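Local coordinates for protein L-Ribose isomerase (Acinetobacter, PDB 4Q0S) that isomerises the non-natural sugar L-ribose, probably to the ketose L-ribulose and probably at the metal site of its cupin barrel, at residues P70-I75 / F113-H118; M133-S138 / V182-G187; E176-Y181 / L198-C203. All coordinates share one frame; numbering follows the deposited sequence.

All three contacts belong to one cupin barrel and are largely buried. Contact 1 lies nearest the chain centre; contacts 2 and 3 lie further out. Contact 1 brings strand 73-82 of one sheet to 113-118 of the other, and contact 2 pairs 132-137 with 180-185. Contact 3 packs the turn leading into strand 180-185 on strand 199-202. Contacts 1 and 3 reach the cobalt and the ribitol directly, through neighbouring strands 113-118 and 199-202. The chemistry differs with place. Contact 1 mixes backbone bonds, a buried carboxylate and sulfur packing. Contact 2 is a regular antiparallel ladder with a salt bridge on one face. Contact 3 is purely apolar packing and includes an exposed lysine.

Contact 1 of 3, residues P70-I75 / F113-H118; sequences PYEAMI and FCPPHH. With CO (cobalt (II) ion), chain B; RB0 (D-ribitol), chain C.
M74 and C114 meet sulfur to sulfur inside the cupin barrel, with M74 SD 3.7 Å from C114 SG. The M74 chain reaches there by a bend at its end (chi3 -67°). C114 SG in turn touches the bound D-ribitol, 3.6 Å from its C5. M74 therefore stands in a second shell behind a residue of the ligand pocket.

Beyond the corner at P116, H117 binds the cobalt ion through NE2 at 2.3 Å. Ribitol O4 and O5 also bind the metal. H119, E124 and H199 complete the site. The ring of H117 stacks on F245.

Further out, the two segments run at nearly a right angle and are joined by backbone bonds. F113 N donates to Y71 O at 2.8 Å. The return bond from A73 N to F113 O is weak. The same Y71 O lies in the plane of the F113 ring, at its edge. P70 CB comes to that edge too, 4.0 Å from F113 CE1.

E72 passes across the two prolines, obliquely over P115 and at about a right angle to P116. Its chain is extended beyond CG, and its carboxylate reaches P115, with E72 OE1 3.2 Å from P115 CB. The OE2 atom lies near P116 CD. The carboxylate is buried but well satisfied: OE1 forms a salt bridge with R171, and OE2 a hydrogen bond with Y175. Both partners lie outside the two segments.

The corner at P116 also brings the P115 carbonyl to the edge of the H117 ring. H117 ND1 donates to P115 O at 2.6 Å, with a nearly straight angle of 160°. The oxygen lies close to the imidazole plane, so this bond helps fix the rotation of the ring that presents NE2 to cobalt.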
loop_
_atom_site.group_PDB
_atom_site.type_symbol
_atom_site.label_atom_id
_atom_site.label_comp_id
_atom_site.label_asym_id
_atom_site.label_seq_id
_atom_site.Cartn_x
_atom_site.Cartn_y
_atom_site.Cartn_z
ATOM N N PRO A 70 -12.674 -16.681 -21.051
ATOM C CA PRO A 70 -11.633 -17.660 -20.733
ATOM C C PRO A 70 -10.554 -17.833 -21.803
ATOM O O PRO A 70 -10.784 -18.446 -22.852
ATOM C CB PRO A 70 -12.427 -18.943 -20.502
ATOM C CG PRO A 70 -13.576 -18.797 -21.461
ATOM C CD PRO A 70 -13.974 -17.345 -21.269
ATOM N N TYR A 71 -9.377 -17.276 -21.531
ATOM C CA TYR A 71 -8.239 -17.388 -22.431
ATOM C C TYR A 71 -7.000 -17.629 -21.581
ATOM O O TYR A 71 -7.009 -17.369 -20.375
ATOM C CB TYR A 71 -8.083 -16.117 -23.269
ATOM C CG TYR A 71 -9.067 -16.036 -24.418
ATOM C CD1 TYR A 71 -8.849 -16.752 -25.597
ATOM C CD2 TYR A 71 -10.234 -15.281 -24.312
ATOM C CE1 TYR A 71 -9.771 -16.722 -26.645
ATOM C CE2 TYR A 71 -11.167 -15.244 -25.352
ATOM C CZ TYR A 71 -10.927 -15.968 -26.515
ATOM O OH TYR A 71 -11.847 -15.950 -27.541
ATOM N N GLU A 72 -5.944 -18.147 -22.202
ATOM C CA GLU A 72 -4.714 -18.425 -21.481
ATOM C C GLU A 72 -3.665 -17.386 -21.862
ATOM O O GLU A 72 -3.039 -17.451 -22.927
ATOM C CB GLU A 72 -4.250 -19.863 -21.779
ATOM C CG GLU A 72 -5.385 -20.864 -21.523
ATOM C CD GLU A 72 -5.006 -22.329 -21.698
ATOM O OE1 GLU A 72 -4.064 -22.635 -22.459
ATOM O OE2 GLU A 72 -5.677 -23.177 -21.076
ATOM N N ALA A 73 -3.507 -16.413 -20.968
ATOM C CA ALA A 73 -2.579 -15.309 -21.150
ATOM C C ALA A 73 -2.358 -14.650 -19.790
ATOM O O ALA A 73 -3.249 -14.651 -18.932
ATOM C CB ALA A 73 -3.154 -14.304 -22.134
ATOM N N MET A 74 -1.178 -14.074 -19.599
ATOM C CA MET A 74 -0.857 -13.445 -18.329
ATOM C C MET A 74 0.368 -12.574 -18.477
ATOM O O MET A 74 1.036 -12.581 -19.512
ATOM C CB MET A 74 -0.546 -14.516 -17.287
ATOM C CG MET A 74 0.801 -15.184 -17.548
ATOM S SD MET A 74 1.083 -16.663 -16.581
ATOM C CE MET A 74 1.172 -15.933 -14.931
ATOM N N ILE A 75 0.669 -11.845 -17.410
ATOM C CA ILE A 75 1.833 -10.977 -17.387
ATOM C C ILE A 75 2.729 -11.420 -16.249
ATOM O O ILE A 75 2.242 -11.783 -15.179
ATOM C CB ILE A 75 1.437 -9.502 -17.147
ATOM C CG1 ILE A 75 0.674 -8.970 -18.357
ATOM C CG2 ILE A 75 2.685 -8.664 -16.862
ATOM C CD1 ILE A 75 0.288 -7.527 -18.236
ATOM N N PHE A 113 -6.307 -17.441 -17.662
ATOM C CA PHE A 113 -5.560 -18.491 -16.970
ATOM C C PHE A 113 -4.064 -18.558 -17.249
ATOM O O PHE A 113 -3.582 -18.080 -18.273
ATOM C CB PHE A 113 -6.051 -19.896 -17.381
ATOM C CG PHE A 113 -7.498 -20.179 -17.121
ATOM C CD1 PHE A 113 -8.498 -19.526 -17.835
ATOM C CD2 PHE A 113 -7.860 -21.172 -16.215
ATOM C CE1 PHE A 113 -9.839 -19.867 -17.653
ATOM C CE2 PHE A 113 -9.188 -21.518 -16.024
ATOM C CZ PHE A 113 -10.183 -20.868 -16.742
ATOM N N CYS A 114 -3.348 -19.182 -16.313
ATOM C CA CYS A 114 -1.942 -19.521 -16.492
ATOM C C CYS A 114 -2.302 -20.998 -16.759
ATOM O O CYS A 114 -2.764 -21.699 -15.862
ATOM C CB CYS A 114 -1.141 -19.412 -15.202
ATOM S SG CYS A 114 0.538 -20.114 -15.347
ATOM N N PRO A 115 -2.127 -21.473 -17.999
ATOM C CA PRO A 115 -2.457 -22.849 -18.396
ATOM C C PRO A 115 -1.801 -24.050 -17.707
ATOM O O PRO A 115 -0.711 -23.958 -17.141
ATOM C CB PRO A 115 -2.195 -22.829 -19.900
ATOM C CG PRO A 115 -1.016 -21.934 -19.996
ATOM C CD PRO A 115 -1.401 -20.783 -19.078
ATOM N N PRO A 116 -2.487 -25.207 -17.745
ATOM C CA PRO A 116 -1.989 -26.444 -17.141
ATOM C C PRO A 116 -0.571 -26.769 -17.583
ATOM O O PRO A 116 -0.268 -26.796 -18.780
ATOM C CB PRO A 116 -2.987 -27.485 -17.632
ATOM C CG PRO A 116 -4.270 -26.729 -17.614
ATOM C CD PRO A 116 -3.864 -25.394 -18.244
ATOM N N HIS A 117 0.295 -27.024 -16.611
ATOM C CA HIS A 117 1.675 -27.373 -16.899
ATOM C C HIS A 117 2.325 -27.866 -15.620
ATOM O O HIS A 117 1.730 -27.788 -14.538
ATOM C CB HIS A 117 2.442 -26.152 -17.423
ATOM C CG HIS A 117 2.621 -25.069 -16.403
ATOM N ND1 HIS A 117 1.582 -24.278 -15.965
ATOM C CD2 HIS A 117 3.712 -24.683 -15.698
ATOM C CE1 HIS A 117 2.024 -23.449 -15.032
ATOM N NE2 HIS A 117 3.313 -23.675 -14.852
ATOM N N HIS A 118 3.535 -28.395 -15.742
ATOM C CA HIS A 118 4.262 -28.844 -14.571
ATOM C C HIS A 118 5.736 -28.633 -14.833
ATOM O O HIS A 118 6.150 -28.488 -15.983
ATOM C CB HIS A 118 3.966 -30.319 -14.241
ATOM C CG HIS A 118 4.699 -31.306 -15.093
ATOM N ND1 HIS A 118 4.268 -31.675 -16.348
ATOM C CD2 HIS A 118 5.829 -32.014 -14.860
ATOM C CE1 HIS A 118 5.101 -32.569 -16.853
ATOM N NE2 HIS A 118 6.057 -32.791 -15.969
HETATM CO CO CO B . 4.430 -23.155 -12.899
HETATM C C1 RB0 C . 4.280 -19.710 -16.166
HETATM O O1 RB0 C . 4.508 -19.532 -17.554
HETATM C C2 RB0 C . 5.525 -19.303 -15.392
HETATM O O2 RB0 C . 6.550 -20.278 -15.572
HETATM C C3 RB0 C . 5.197 -19.121 -13.895
HETATM O O3 RB0 C . 6.302 -18.526 -13.230
HETATM C C4 RB0 C . 4.817 -20.431 -13.195
HETATM O O4 RB0 C . 5.312 -21.537 -13.934
HETATM C C5 RB0 C . 3.301 -20.532 -13.054
HETATM O O5 RB0 C . 2.957 -21.665 -12.257
#

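Contact 2 of 3, residues M133-S138 / V182-G187; sequences MEVFYS and VRLRAG
M133 and L184 form a hydrogen-bonded pair in an antiparallel ladder of the cupin barrel. M133 N donates to L184 O at 2.8 Å, and L184 N returns to M133 O at 2.7 Å. V135 and V182 make the next hydrogen-bonded pair. E134 and R183 form the non-hydrogen-bonded pair between them.

One face of the ladder is apolar. M133 and L184 lie side by side and point the same way, with M133 SD 3.9 Å from L184 CD1. The CG1 of V182 sits 3.7 Å from V135 CB. Y137 CE1 comes obliquely near V182 CG1.

The other face is charged. E134 OE1 and R183 NH1 make a salt bridge of 3.3 Å. The carboxylate and guanidinium planes are 63° apart, so the pair is not a flat two-point bridge. E134 also bonds Y181 OH through OE1 and R202 NE through OE2. R183 NE pairs with E132.

Strand 132-137 lies between 180-185 and 199-202. The 180-185 strand is outermost in this sheet within the chain. The apolar face packs on Y126 and V128 of strand 124-130 and on F191 and M193 of strand 191-193.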
loop_
_atom_site.group_PDB
_atom_site.type_symbol
_atom_site.label_atom_id
_atom_site.label_comp_id
_atom_site.label_asym_id
_atom_site.label_seq_id
_atom_site.Cartn_x
_atom_site.Cartn_y
_atom_site.Cartn_z
ATOM N N MET A 133 -7.017 -15.977 -6.126
ATOM C CA MET A 133 -6.427 -16.920 -7.045
ATOM C C MET A 133 -7.046 -18.301 -6.938
ATOM O O MET A 133 -7.079 -18.903 -5.860
ATOM C CB MET A 133 -4.927 -16.984 -6.772
ATOM C CG MET A 133 -4.161 -17.989 -7.587
ATOM S SD MET A 133 -2.496 -18.114 -6.928
ATOM C CE MET A 133 -1.556 -18.585 -8.406
ATOM N N GLU A 134 -7.556 -18.795 -8.061
ATOM C CA GLU A 134 -8.146 -20.121 -8.097
ATOM C C GLU A 134 -7.129 -21.039 -8.747
ATOM O O GLU A 134 -6.818 -20.917 -9.936
ATOM C CB GLU A 134 -9.467 -20.112 -8.873
ATOM C CG GLU A 134 -10.594 -19.452 -8.090
ATOM C CD GLU A 134 -11.958 -19.608 -8.744
ATOM O OE1 GLU A 134 -12.887 -20.074 -8.056
ATOM O OE2 GLU A 134 -12.109 -19.263 -9.930
ATOM N N VAL A 135 -6.595 -21.943 -7.936
ATOM C CA VAL A 135 -5.581 -22.885 -8.380
ATOM C C VAL A 135 -6.183 -24.260 -8.622
ATOM O O VAL A 135 -6.974 -24.764 -7.825
ATOM C CB VAL A 135 -4.449 -23.014 -7.326
ATOM C CG1 VAL A 135 -3.284 -23.816 -7.898
ATOM C CG2 VAL A 135 -3.979 -21.630 -6.894
ATOM N N PHE A 136 -5.808 -24.852 -9.747
ATOM C CA PHE A 136 -6.269 -26.177 -10.121
ATOM C C PHE A 136 -4.977 -26.972 -10.197
ATOM O O PHE A 136 -3.997 -26.512 -10.788
ATOM C CB PHE A 136 -6.959 -26.118 -11.489
ATOM C CG PHE A 136 -8.006 -25.038 -11.588
ATOM C CD1 PHE A 136 -9.271 -25.215 -11.027
ATOM C CD2 PHE A 136 -7.708 -23.822 -12.196
ATOM C CE1 PHE A 136 -10.224 -24.192 -11.068
ATOM C CE2 PHE A 136 -8.650 -22.796 -12.242
ATOM C CZ PHE A 136 -9.912 -22.980 -11.677
ATOM N N TYR A 137 -4.951 -28.150 -9.581
ATOM C CA TYR A 137 -3.737 -28.940 -9.609
ATOM C C TYR A 137 -3.947 -30.424 -9.344
ATOM O O TYR A 137 -5.011 -30.854 -8.901
ATOM C CB TYR A 137 -2.739 -28.400 -8.583
ATOM C CG TYR A 137 -3.192 -28.583 -7.150
ATOM C CD1 TYR A 137 -4.172 -27.763 -6.599
ATOM C CD2 TYR A 137 -2.641 -29.585 -6.345
ATOM C CE1 TYR A 137 -4.593 -27.924 -5.283
ATOM C CE2 TYR A 137 -3.060 -29.761 -5.027
ATOM C CZ TYR A 137 -4.033 -28.925 -4.501
ATOM O OH TYR A 137 -4.438 -29.067 -3.196
ATOM N N SER A 138 -2.899 -31.194 -9.624
ATOM C CA SER A 138 -2.900 -32.633 -9.404
ATOM C C SER A 138 -2.140 -32.857 -8.103
ATOM O O SER A 138 -0.976 -32.484 -7.988
ATOM C CB SER A 138 -2.183 -33.353 -10.547
ATOM O OG SER A 138 -2.133 -34.751 -10.300
ATOM N N VAL A 182 -8.176 -25.011 -4.964
ATOM C CA VAL A 182 -8.040 -24.188 -3.777
ATOM C C VAL A 182 -8.139 -22.731 -4.212
ATOM O O VAL A 182 -7.661 -22.361 -5.285
ATOM C CB VAL A 182 -6.683 -24.441 -3.052
ATOM C CG1 VAL A 182 -5.514 -24.011 -3.928
ATOM C CG2 VAL A 182 -6.660 -23.708 -1.738
ATOM N N ARG A 183 -8.791 -21.919 -3.392
ATOM C CA ARG A 183 -8.936 -20.503 -3.684
ATOM C C ARG A 183 -8.093 -19.750 -2.664
ATOM O O ARG A 183 -8.349 -19.825 -1.464
ATOM C CB ARG A 183 -10.410 -20.095 -3.592
ATOM C CG ARG A 183 -10.695 -18.689 -4.105
ATOM C CD ARG A 183 -12.114 -18.584 -4.661
ATOM N NE ARG A 183 -12.455 -17.215 -5.036
ATOM C CZ ARG A 183 -13.522 -16.880 -5.756
ATOM N NH1 ARG A 183 -14.353 -17.821 -6.189
ATOM N NH2 ARG A 183 -13.767 -15.604 -6.028
ATOM N N LEU A 184 -7.081 -19.033 -3.150
ATOM C CA LEU A 184 -6.169 -18.289 -2.284
ATOM C C LEU A 184 -6.493 -16.799 -2.271
ATOM O O LEU A 184 -6.890 -16.231 -3.291
ATOM C CB LEU A 184 -4.723 -18.477 -2.757
ATOM C CG LEU A 184 -4.212 -19.919 -2.871
ATOM C CD1 LEU A 184 -2.790 -19.917 -3.437
ATOM C CD2 LEU A 184 -4.251 -20.590 -1.503
ATOM N N ARG A 185 -6.299 -16.178 -1.111
ATOM C CA ARG A 185 -6.564 -14.754 -0.934
ATOM C C ARG A 185 -5.397 -14.050 -0.258
ATOM O O ARG A 185 -4.504 -14.693 0.288
ATOM C CB ARG A 185 -7.826 -14.556 -0.085
ATOM C CG ARG A 185 -9.117 -14.892 -0.807
ATOM C CD ARG A 185 -10.308 -14.767 0.134
ATOM N NE ARG A 185 -10.526 -16.001 0.873
ATOM C CZ ARG A 185 -11.126 -17.073 0.365
ATOM N NH1 ARG A 185 -11.576 -17.055 -0.882
ATOM N NH2 ARG A 185 -11.259 -18.170 1.099
ATOM N N ALA A 186 -5.412 -12.725 -0.292
ATOM C CA ALA A 186 -4.357 -11.952 0.342
ATOM C C ALA A 186 -4.391 -12.261 1.829
ATOM O O ALA A 186 -5.461 -12.343 2.424
ATOM C CB ALA A 186 -4.578 -10.455 0.106
ATOM N N GLY A 187 -3.218 -12.452 2.422
ATOM C CA GLY A 187 -3.163 -12.738 3.841
ATOM C C GLY A 187 -3.121 -14.216 4.182
ATOM O O GLY A 187 -2.863 -14.571 5.330
#

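Contact 3 of 3, residues E176-Y181 / L198-C203; sequences EKLTSY and LHAFRC. With CO (cobalt (II) ion), chain B; RB0 (D-ribitol), chain C.
L178 turns its CG anti to the carbonyl carbon (chi1 -68°), and a chi2 of 64° splits its two methyls between neighbours on the 198-203 segment. L178 CD2 lies over the backbone, 3.5 Å from H199 C. L178 CD2 is also 3.6 Å from A200 CB. L178 CD1 goes the other way, 4.0 Å from L198 CB. The L178 and L198 side chains cross at about a right angle. L198 CD1 reaches out to K177, 3.9 Å from its CB. The lysine chain then leads away, and its residue is exposed.

No hydrogen bond joins the two segments. L178 is the centre of an inverse gamma turn, closed by a weak bond from T179 N to K177 O. L178 O accepts a bond from W161 NE1. The L178 side chain points toward strand 199-202 and also packs on P116 and F136.

H199 faces the other way from L178, toward the metal. Its NE2 binds cobalt at 2.3 Å, and ribitol O5 lies in the ring plane, at the edge. The other ring nitrogen, ND1, hydrogen-bonds H197 O, which probably helps set the ring orientation. F201 brings its ring edge to the same ligand atom, with CE2 3.7 Å from O5. The leucine packing thus backs the strand on its outer side, while the inner side carries a histidine of the metal site that is typical of cupins.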
loop_
_atom_site.group_PDB
_atom_site.type_symbol
_atom_site.label_atom_id
_atom_site.label_comp_id
_atom_site.label_asym_id
_atom_site.label_seq_id
_atom_site.Cartn_x
_atom_site.Cartn_y
_atom_site.Cartn_z
ATOM N N GLU A 176 -8.278 -31.663 -17.314
ATOM C CA GLU A 176 -8.806 -32.922 -16.790
ATOM C C GLU A 176 -8.154 -33.473 -15.529
ATOM O O GLU A 176 -8.838 -33.775 -14.556
ATOM C CB GLU A 176 -8.748 -34.001 -17.874
ATOM C CG GLU A 176 -9.927 -34.018 -18.825
ATOM C CD GLU A 176 -11.237 -34.283 -18.112
ATOM O OE1 GLU A 176 -11.891 -33.308 -17.685
ATOM O OE2 GLU A 176 -11.606 -35.469 -17.969
ATOM N N LYS A 177 -6.834 -33.612 -15.551
ATOM C CA LYS A 177 -6.096 -34.162 -14.416
ATOM C C LYS A 177 -5.879 -33.226 -13.227
ATOM O O LYS A 177 -5.431 -33.667 -12.164
ATOM C CB LYS A 177 -4.733 -34.683 -14.886
ATOM C CG LYS A 177 -4.785 -35.973 -15.686
ATOM C CD LYS A 177 -3.387 -36.377 -16.127
ATOM C CE LYS A 177 -3.313 -37.842 -16.530
ATOM N NZ LYS A 177 -4.184 -38.176 -17.687
ATOM N N LEU A 178 -6.173 -31.941 -13.397
ATOM C CA LEU A 178 -5.988 -30.981 -12.309
ATOM C C LEU A 178 -7.279 -30.904 -11.510
ATOM O O LEU A 178 -7.934 -29.860 -11.450
ATOM C CB LEU A 178 -5.616 -29.602 -12.873
ATOM C CG LEU A 178 -4.236 -29.535 -13.537
ATOM C CD1 LEU A 178 -4.191 -30.450 -14.762
ATOM C CD2 LEU A 178 -3.930 -28.091 -13.934
ATOM N N THR A 179 -7.612 -32.022 -10.871
ATOM C CA THR A 179 -8.840 -32.166 -10.101
ATOM C C THR A 179 -8.880 -31.480 -8.735
ATOM O O THR A 179 -9.964 -31.170 -8.235
ATOM C CB THR A 179 -9.164 -33.664 -9.929
ATOM O OG1 THR A 179 -8.121 -34.296 -9.178
ATOM C CG2 THR A 179 -9.240 -34.335 -11.292
ATOM N N SER A 180 -7.721 -31.250 -8.126
ATOM C CA SER A 180 -7.686 -30.577 -6.832
ATOM C C SER A 180 -7.823 -29.075 -7.046
ATOM O O SER A 180 -7.324 -28.527 -8.028
ATOM C CB SER A 180 -6.386 -30.887 -6.087
ATOM O OG SER A 180 -6.436 -32.183 -5.510
ATOM N N TYR A 181 -8.495 -28.411 -6.116
ATOM C CA TYR A 181 -8.742 -26.980 -6.233
ATOM C C TYR A 181 -8.616 -26.261 -4.902
ATOM O O TYR A 181 -8.919 -26.816 -3.847
ATOM C CB TYR A 181 -10.150 -26.766 -6.795
ATOM C CG TYR A 181 -10.727 -25.381 -6.600
ATOM C CD1 TYR A 181 -10.591 -24.397 -7.581
ATOM C CD2 TYR A 181 -11.443 -25.063 -5.444
ATOM C CE1 TYR A 181 -11.165 -23.130 -7.419
ATOM C CE2 TYR A 181 -12.014 -23.805 -5.271
ATOM C CZ TYR A 181 -11.876 -22.846 -6.260
ATOM O OH TYR A 181 -12.463 -21.614 -6.095
ATOM N N LEU A 198 1.220 -31.033 -11.715
ATOM C CA LEU A 198 0.460 -30.293 -12.710
ATOM C C LEU A 198 -0.296 -29.180 -11.999
ATOM O O LEU A 198 -0.886 -29.393 -10.939
ATOM C CB LEU A 198 -0.552 -31.197 -13.408
ATOM C CG LEU A 198 -0.038 -32.223 -14.417
ATOM C CD1 LEU A 198 -1.152 -33.216 -14.722
ATOM C CD2 LEU A 198 0.424 -31.511 -15.687
ATOM N N HIS A 199 -0.277 -27.988 -12.578
ATOM C CA HIS A 199 -0.993 -26.877 -11.980
ATOM C C HIS A 199 -1.373 -25.822 -13.003
ATOM O O HIS A 199 -0.787 -25.729 -14.082
ATOM C CB HIS A 199 -0.180 -26.245 -10.842
ATOM C CG HIS A 199 1.169 -25.745 -11.256
ATOM N ND1 HIS A 199 2.229 -26.587 -11.518
ATOM C CD2 HIS A 199 1.624 -24.489 -11.475
ATOM C CE1 HIS A 199 3.278 -25.869 -11.883
ATOM N NE2 HIS A 199 2.937 -24.593 -11.865
ATOM N N ALA A 200 -2.393 -25.053 -12.644
ATOM C CA ALA A 200 -2.919 -23.977 -13.460
ATOM C C ALA A 200 -3.685 -23.082 -12.494
ATOM O O ALA A 200 -4.010 -23.493 -11.380
ATOM C CB ALA A 200 -3.867 -24.531 -14.527
ATOM N N PHE A 201 -3.955 -21.851 -12.905
ATOM C CA PHE A 201 -4.699 -20.951 -12.050
ATOM C C PHE A 201 -5.322 -19.829 -12.856
ATOM O O PHE A 201 -4.859 -19.504 -13.946
ATOM C CB PHE A 201 -3.799 -20.401 -10.936
ATOM C CG PHE A 201 -2.568 -19.680 -11.423
ATOM C CD1 PHE A 201 -2.633 -18.348 -11.825
ATOM C CD2 PHE A 201 -1.331 -20.326 -11.440
ATOM C CE1 PHE A 201 -1.478 -17.666 -12.234
ATOM C CE2 PHE A 201 -0.172 -19.654 -11.846
ATOM C CZ PHE A 201 -0.247 -18.320 -12.242
ATOM N N ARG A 202 -6.392 -19.256 -12.320
ATOM C CA ARG A 202 -7.078 -18.171 -12.996
ATOM C C ARG A 202 -7.572 -17.150 -11.988
ATOM O O ARG A 202 -7.592 -17.395 -10.780
ATOM C CB ARG A 202 -8.308 -18.687 -13.754
ATOM C CG ARG A 202 -9.483 -19.007 -12.827
ATOM C CD ARG A 202 -10.810 -19.179 -13.575
ATOM N NE ARG A 202 -11.933 -19.286 -12.643
ATOM C CZ ARG A 202 -13.211 -19.358 -13.005
ATOM N NH1 ARG A 202 -13.544 -19.337 -14.291
ATOM N NH2 ARG A 202 -14.160 -19.436 -12.078
ATOM N N CYS A 203 -7.980 -16.009 -12.524
ATOM C CA CYS A 203 -8.566 -14.938 -11.755
ATOM C C CYS A 203 -10.060 -15.145 -11.995
ATOM O O CYS A 203 -10.477 -15.350 -13.134
ATOM C CB CYS A 203 -8.140 -13.584 -12.326
ATOM S SG CYS A 203 -9.011 -12.173 -11.620
HETATM CO CO CO B . 4.430 -23.155 -12.899
HETATM C C1 RB0 C . 4.280 -19.710 -16.166
HETATM O O1 RB0 C . 4.508 -19.532 -17.554
HETATM C C2 RB0 C . 5.525 -19.303 -15.392
HETATM O O2 RB0 C . 6.550 -20.278 -15.572
HETATM C C3 RB0 C . 5.197 -19.121 -13.895
HETATM O O3 RB0 C . 6.302 -18.526 -13.230
HETATM C C4 RB0 C . 4.817 -20.431 -13.195
HETATM O O4 RB0 C . 5.312 -21.537 -13.934
HETATM C C5 RB0 C . 3.301 -20.532 -13.054
HETATM O O5 RB0 C . 2.957 -21.665 -12.257
#